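Local coordinates for protein putative glucoamylase (Bacteroides caccae ATCC 43185, PDB 4QT9) that is probably a glycoside hydrolase of the glucoamylase type, built on an alpha/alpha toroid and inferred to release glucose from alpha-glucan chains, at residues 19-32 / 359-373. Sequence-based numbering, arbitrary orientation.
Sequences LSDDALMDTVQRRT and MRHLYNMGDKVFGPF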
loop_
_atom_site.group_PDB
_atom_site.type_symbol
_atom_site.label_atom_id
_atom_site.label_comp_id
_atom_site.label_asym_id
_atom_site.label_seq_id
_atom_site.Cartn_x
_atom_site.Cartn_y
_atom_site.Cartn_z
ATOM N N LEU A 19 11.347 14.198 -24.080
ATOM C CA LEU A 19 10.416 13.250 -23.469
ATOM C C LEU A 19 9.378 13.991 -22.572
ATOM O O LEU A 19 9.739 14.566 -21.534
ATOM C CB LEU A 19 11.193 12.178 -22.658
ATOM C CG LEU A 19 10.395 10.956 -22.146
ATOM C CD1 LEU A 19 10.294 9.864 -23.211
ATOM C CD2 LEU A 19 11.055 10.370 -20.919
ATOM N N SER A 20 8.093 13.987 -22.991
ATOM C CA SER A 20 7.029 14.661 -22.242
ATOM C C SER A 20 6.733 13.934 -20.924
ATOM O O SER A 20 7.086 12.755 -20.763
ATOM C CB SER A 20 5.756 14.791 -23.081
ATOM O OG SER A 20 5.048 13.572 -23.235
ATOM N N ASP A 21 6.083 14.651 -19.980
ATOM C CA ASP A 21 5.671 14.097 -18.690
ATOM C C ASP A 21 4.764 12.899 -18.918
ATOM O O ASP A 21 4.923 11.888 -18.242
ATOM C CB ASP A 21 4.971 15.157 -17.814
ATOM C CG ASP A 21 5.900 16.189 -17.176
ATOM O OD1 ASP A 21 7.132 15.923 -17.088
ATOM O OD2 ASP A 21 5.396 17.247 -16.735
ATOM N N ASP A 22 3.864 12.985 -19.918
ATOM C CA ASP A 22 2.961 11.888 -20.268
ATOM C C ASP A 22 3.757 10.672 -20.738
ATOM O O ASP A 22 3.556 9.579 -20.211
ATOM C CB ASP A 22 1.939 12.325 -21.324
ATOM C CG ASP A 22 0.535 12.363 -20.755
ATOM O OD1 ASP A 22 -0.137 11.289 -20.740
ATOM O OD2 ASP A 22 0.123 13.442 -20.269
ATOM N N ALA A 23 4.730 10.893 -21.639
ATOM C CA ALA A 23 5.624 9.865 -22.167
ATOM C C ALA A 23 6.428 9.184 -21.038
ATOM O O ALA A 23 6.546 7.957 -21.021
ATOM C CB ALA A 23 6.573 10.493 -23.179
ATOM N N LEU A 24 6.982 9.977 -20.110
ATOM C CA LEU A 24 7.767 9.490 -18.977
ATOM C C LEU A 24 6.886 8.646 -18.054
ATOM O O LEU A 24 7.295 7.562 -17.630
ATOM C CB LEU A 24 8.382 10.686 -18.219
ATOM C CG LEU A 24 8.996 10.438 -16.827
ATOM C CD1 LEU A 24 10.217 9.535 -16.914
ATOM C CD2 LEU A 24 9.381 11.762 -16.167
HETATM N N MSE A 25 5.671 9.131 -17.758
HETATM C CA MSE A 25 4.750 8.396 -16.900
HETATM C C MSE A 25 4.344 7.074 -17.536
HETATM O O MSE A 25 4.305 6.059 -16.841
HETATM C CB MSE A 25 3.519 9.230 -16.575
HETATM C CG MSE A 25 3.811 10.366 -15.586
HETATM SE SE MSE A 25 2.163 11.214 -15.025
HETATM C CE MSE A 25 1.645 12.122 -16.692
ATOM N N ASP A 26 4.114 7.069 -18.863
ATOM C CA ASP A 26 3.748 5.860 -19.612
ATOM C C ASP A 26 4.819 4.765 -19.461
ATOM O O ASP A 26 4.486 3.621 -19.121
ATOM C CB ASP A 26 3.526 6.184 -21.097
ATOM C CG ASP A 26 2.056 6.262 -21.491
ATOM O OD1 ASP A 26 1.300 5.281 -21.205
ATOM O OD2 ASP A 26 1.659 7.285 -22.112
ATOM N N THR A 27 6.104 5.129 -19.679
ATOM C CA THR A 27 7.257 4.223 -19.525
ATOM C C THR A 27 7.360 3.679 -18.083
ATOM O O THR A 27 7.531 2.475 -17.917
ATOM C CB THR A 27 8.561 4.948 -19.914
ATOM O OG1 THR A 27 8.416 5.453 -21.237
ATOM C CG2 THR A 27 9.795 4.051 -19.814
ATOM N N VAL A 28 7.285 4.564 -17.058
ATOM C CA VAL A 28 7.398 4.163 -15.646
ATOM C C VAL A 28 6.237 3.201 -15.319
ATOM O O VAL A 28 6.469 2.147 -14.717
ATOM C CB VAL A 28 7.476 5.380 -14.676
ATOM C CG1 VAL A 28 7.422 4.948 -13.195
ATOM C CG2 VAL A 28 8.744 6.197 -14.952
ATOM N N GLN A 29 5.029 3.519 -15.794
ATOM C CA GLN A 29 3.844 2.684 -15.567
ATOM C C GLN A 29 3.981 1.332 -16.226
ATOM O O GLN A 29 3.793 0.333 -15.534
ATOM C CB GLN A 29 2.578 3.369 -16.058
ATOM C CG GLN A 29 1.533 3.519 -14.995
ATOM C CD GLN A 29 0.272 4.073 -15.591
ATOM O OE1 GLN A 29 0.272 5.052 -16.365
ATOM N NE2 GLN A 29 -0.815 3.422 -15.281
ATOM N N ARG A 30 4.329 1.291 -17.536
ATOM C CA ARG A 30 4.478 0.027 -18.264
ATOM C C ARG A 30 5.491 -0.904 -17.586
ATOM O O ARG A 30 5.188 -2.084 -17.397
ATOM C CB ARG A 30 4.865 0.260 -19.731
ATOM C CG ARG A 30 3.797 -0.235 -20.698
ATOM C CD ARG A 30 4.306 -1.212 -21.743
ATOM N NE ARG A 30 3.207 -1.853 -22.478
ATOM C CZ ARG A 30 2.564 -1.313 -23.514
ATOM N NH1 ARG A 30 2.885 -0.100 -23.946
ATOM N NH2 ARG A 30 1.591 -1.980 -24.120
ATOM N N ARG A 31 6.663 -0.379 -17.173
ATOM C CA ARG A 31 7.689 -1.208 -16.536
ATOM C C ARG A 31 7.297 -1.666 -15.132
ATOM O O ARG A 31 7.546 -2.819 -14.800
ATOM C CB ARG A 31 9.039 -0.497 -16.515
ATOM C CG ARG A 31 9.681 -0.483 -17.891
ATOM C CD ARG A 31 11.163 -0.440 -17.748
ATOM N NE ARG A 31 11.792 -0.025 -18.993
ATOM C CZ ARG A 31 13.101 0.089 -19.163
ATOM N NH1 ARG A 31 13.938 -0.197 -18.167
ATOM N NH2 ARG A 31 13.590 0.482 -20.330
ATOM N N THR A 32 6.702 -0.788 -14.317
ATOM C CA THR A 32 6.281 -1.127 -12.945
ATOM C C THR A 32 5.216 -2.216 -12.988
ATOM O O THR A 32 5.256 -3.143 -12.179
ATOM C CB THR A 32 5.812 0.128 -12.195
ATOM O OG1 THR A 32 6.845 1.095 -12.312
ATOM C CG2 THR A 32 5.562 -0.136 -10.717
HETATM N N MSE A 359 10.809 12.072 -10.585
HETATM C CA MSE A 359 10.634 11.016 -11.588
HETATM C C MSE A 359 11.540 11.253 -12.803
HETATM O O MSE A 359 12.197 10.324 -13.257
HETATM C CB MSE A 359 9.179 10.908 -12.035
HETATM C CG MSE A 359 8.905 9.629 -12.829
HETATM SE SE MSE A 359 7.111 9.616 -13.595
HETATM C CE MSE A 359 6.069 9.886 -12.043
ATOM N N ARG A 360 11.564 12.493 -13.310
ATOM C CA ARG A 360 12.383 12.935 -14.450
ATOM C C ARG A 360 13.891 12.771 -14.133
ATOM O O ARG A 360 14.645 12.241 -14.982
ATOM C CB ARG A 360 12.016 14.406 -14.788
ATOM C CG ARG A 360 12.972 15.204 -15.679
ATOM C CD ARG A 360 12.653 15.096 -17.154
ATOM N NE ARG A 360 11.267 15.452 -17.466
ATOM C CZ ARG A 360 10.567 14.905 -18.453
ATOM N NH1 ARG A 360 11.114 13.978 -19.232
ATOM N NH2 ARG A 360 9.314 15.279 -18.669
ATOM N N HIS A 361 14.306 13.184 -12.902
ATOM C CA HIS A 361 15.699 13.100 -12.422
ATOM C C HIS A 361 16.137 11.640 -12.239
ATOM O O HIS A 361 17.226 11.286 -12.691
ATOM C CB HIS A 361 15.862 13.877 -11.103
ATOM C CG HIS A 361 17.238 13.830 -10.516
ATOM N ND1 HIS A 361 18.250 14.645 -10.983
ATOM C CD2 HIS A 361 17.714 13.085 -9.490
ATOM C CE1 HIS A 361 19.314 14.352 -10.252
ATOM N NE2 HIS A 361 19.038 13.423 -9.339
ATOM N N LEU A 362 15.285 10.791 -11.583
ATOM C CA LEU A 362 15.602 9.380 -11.357
ATOM C C LEU A 362 15.725 8.637 -12.690
ATOM O O LEU A 362 16.702 7.908 -12.888
ATOM C CB LEU A 362 14.578 8.697 -10.435
ATOM C CG LEU A 362 14.484 9.211 -9.004
ATOM C CD1 LEU A 362 13.375 8.506 -8.256
ATOM C CD2 LEU A 362 15.815 9.117 -8.292
ATOM N N TYR A 363 14.800 8.887 -13.636
ATOM C CA TYR A 363 14.871 8.308 -14.979
ATOM C C TYR A 363 16.189 8.693 -15.671
ATOM O O TYR A 363 16.829 7.839 -16.274
ATOM C CB TYR A 363 13.674 8.784 -15.809
ATOM C CG TYR A 363 13.571 8.105 -17.155
ATOM C CD1 TYR A 363 13.062 6.814 -17.270
ATOM C CD2 TYR A 363 14.032 8.732 -18.311
ATOM C CE1 TYR A 363 13.031 6.156 -18.501
ATOM C CE2 TYR A 363 14.000 8.086 -19.548
ATOM C CZ TYR A 363 13.502 6.799 -19.639
ATOM O OH TYR A 363 13.452 6.179 -20.865
ATOM N N ASN A 364 16.628 9.951 -15.539
ATOM C CA ASN A 364 17.867 10.419 -16.173
ATOM C C ASN A 364 19.142 9.827 -15.547
ATOM O O ASN A 364 20.193 9.872 -16.191
ATOM C CB ASN A 364 17.929 11.942 -16.181
ATOM C CG ASN A 364 17.005 12.561 -17.207
ATOM O OD1 ASN A 364 16.731 11.989 -18.279
ATOM N ND2 ASN A 364 16.516 13.759 -16.907
HETATM N N MSE A 365 19.050 9.214 -14.344
HETATM C CA MSE A 365 20.203 8.559 -13.707
HETATM C C MSE A 365 20.565 7.250 -14.416
HETATM O O MSE A 365 21.641 6.706 -14.180
HETATM C CB MSE A 365 19.948 8.305 -12.232
HETATM C CG MSE A 365 20.242 9.497 -11.377
HETATM SE SE MSE A 365 19.532 9.159 -9.622
HETATM C CE MSE A 365 21.042 8.274 -8.826
ATOM N N GLY A 366 19.668 6.765 -15.269
ATOM C CA GLY A 366 19.904 5.587 -16.099
ATOM C C GLY A 366 19.587 4.248 -15.487
ATOM O O GLY A 366 18.857 4.157 -14.494
ATOM N N ASP A 367 20.154 3.200 -16.088
ATOM C CA ASP A 367 19.950 1.796 -15.718
ATOM C C ASP A 367 20.315 1.482 -14.266
ATOM O O ASP A 367 19.737 0.556 -13.706
ATOM C CB ASP A 367 20.730 0.857 -16.658
ATOM C CG ASP A 367 20.301 0.912 -18.122
ATOM O OD1 ASP A 367 19.269 1.571 -18.426
ATOM O OD2 ASP A 367 20.982 0.288 -18.964
ATOM N N LYS A 368 21.246 2.232 -13.652
ATOM C CA LYS A 368 21.634 1.965 -12.267
ATOM C C LYS A 368 20.427 2.103 -11.286
ATOM O O LYS A 368 20.452 1.449 -10.243
ATOM C CB LYS A 368 22.835 2.843 -11.840
ATOM C CG LYS A 368 22.496 4.256 -11.394
ATOM C CD LYS A 368 23.700 5.156 -11.495
ATOM C CE LYS A 368 23.548 6.352 -10.636
ATOM N NZ LYS A 368 24.592 7.350 -10.891
ATOM N N VAL A 369 19.381 2.911 -11.615
ATOM C CA VAL A 369 18.193 3.039 -10.726
ATOM C C VAL A 369 16.895 2.619 -11.458
ATOM O O VAL A 369 15.969 2.151 -10.801
ATOM C CB VAL A 369 18.008 4.415 -10.028
ATOM C CG1 VAL A 369 19.164 4.735 -9.082
ATOM C CG2 VAL A 369 17.780 5.537 -11.032
ATOM N N PHE A 370 16.836 2.764 -12.805
ATOM C CA PHE A 370 15.644 2.400 -13.558
ATOM C C PHE A 370 15.873 1.062 -14.268
ATOM O O PHE A 370 16.500 1.018 -15.323
ATOM C CB PHE A 370 15.239 3.525 -14.535
ATOM C CG PHE A 370 13.875 3.330 -15.170
ATOM C CD1 PHE A 370 12.720 3.331 -14.393
ATOM C CD2 PHE A 370 13.748 3.179 -16.547
ATOM C CE1 PHE A 370 11.466 3.169 -14.975
ATOM C CE2 PHE A 370 12.486 3.011 -17.133
ATOM C CZ PHE A 370 11.352 3.018 -16.336
ATOM N N GLY A 371 15.417 -0.019 -13.646
ATOM C CA GLY A 371 15.615 -1.370 -14.168
ATOM C C GLY A 371 14.493 -1.947 -15.013
ATOM O O GLY A 371 13.618 -1.204 -15.469
ATOM N N PRO A 372 14.494 -3.292 -15.235
ATOM C CA PRO A 372 13.463 -3.898 -16.102
ATOM C C PRO A 372 12.025 -3.765 -15.586
ATOM O O PRO A 372 11.131 -3.594 -16.406
ATOM C CB PRO A 372 13.877 -5.379 -16.186
ATOM C CG PRO A 372 14.790 -5.592 -15.024
ATOM C CD PRO A 372 15.489 -4.296 -14.804
ATOM N N PHE A 373 11.802 -3.816 -14.250
ATOM C CA PHE A 373 10.468 -3.705 -13.638
ATOM C C PHE A 373 10.227 -2.321 -12.977
ATOM O O PHE A 373 9.452 -2.212 -12.026
ATOM C CB PHE A 373 10.244 -4.835 -12.609
ATOM C CG PHE A 373 10.245 -6.246 -13.157
ATOM C CD1 PHE A 373 10.049 -6.486 -14.515
ATOM C CD2 PHE A 373 10.401 -7.335 -12.311
ATOM C CE1 PHE A 373 10.038 -7.781 -15.019
ATOM C CE2 PHE A 373 10.390 -8.633 -12.815
ATOM C CZ PHE A 373 10.207 -8.846 -14.167
HETATM O O HOH W 1 9.297 16.339 -15.145
#
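Arg360 reaches from helix 352-364 to the start of helix 21-37, where its guanidinium meets the backbone and a carboxylate at once. Arg360 NH1 donates a weak bond to Leu19 O at 2.7 Å; Arg360 NH2 gives a second weak bond to that oxygen and also pairs with Asp21 OD1 at 2.8 Å in a salt bridge. These bonds are all strongly bent, the last at 129° on the hydrogen, although the carboxylate and guanidinium planes lie only 25° apart. A water accepts from Arg360 NE and donates to Asp21 OD1, so every nitrogen of the guanidinium has an acceptor. The Arg360 chain, bent at its second and third torsions, carries the guanidinium beneath Leu24 CD2, which lies over the centre of one face. The helix start has its own N-cap: Ser20 OG accepts from Ala23 N at 3.1 Å.

Between the polar ends the contact is apolar. Leu24 CG lies 3.8 Å from the selenium of Met359, which Met25 and Val28 also touch, while Leu24 CD1 rests against Tyr363 CG at 3.7 Å. Thr27 turns its methyl to Phe370 and gives its hydroxyl to Ala23 O.

At the far end, Arg31 runs extended past Phe370, whose CE2 sits 3.4 Å above one guanidinium face, toward its rim. Arg31 NH1 donates to Gly371 O at 2.9 Å and 158°, in the guanidinium plane but well above the carbonyl plane. With the long side chain cut back to an alanine, Gly371 O is likely to lose this donor, and Phe370 CE2 and CZ the packing of the guanidinium and CD. Arg31 O receives a CA-H contact from Phe373, whose N bonds to Tyr390. The N-terminal helix is thus fastened to helix 352-364 and the loop and short strand that follow it by an arginine from each side, with a greasy seam between: the Arg360 end, with its bent bonds, salt bridge and bridging water, probably relies more on charge, the Arg31 end on one straighter hydrogen bond.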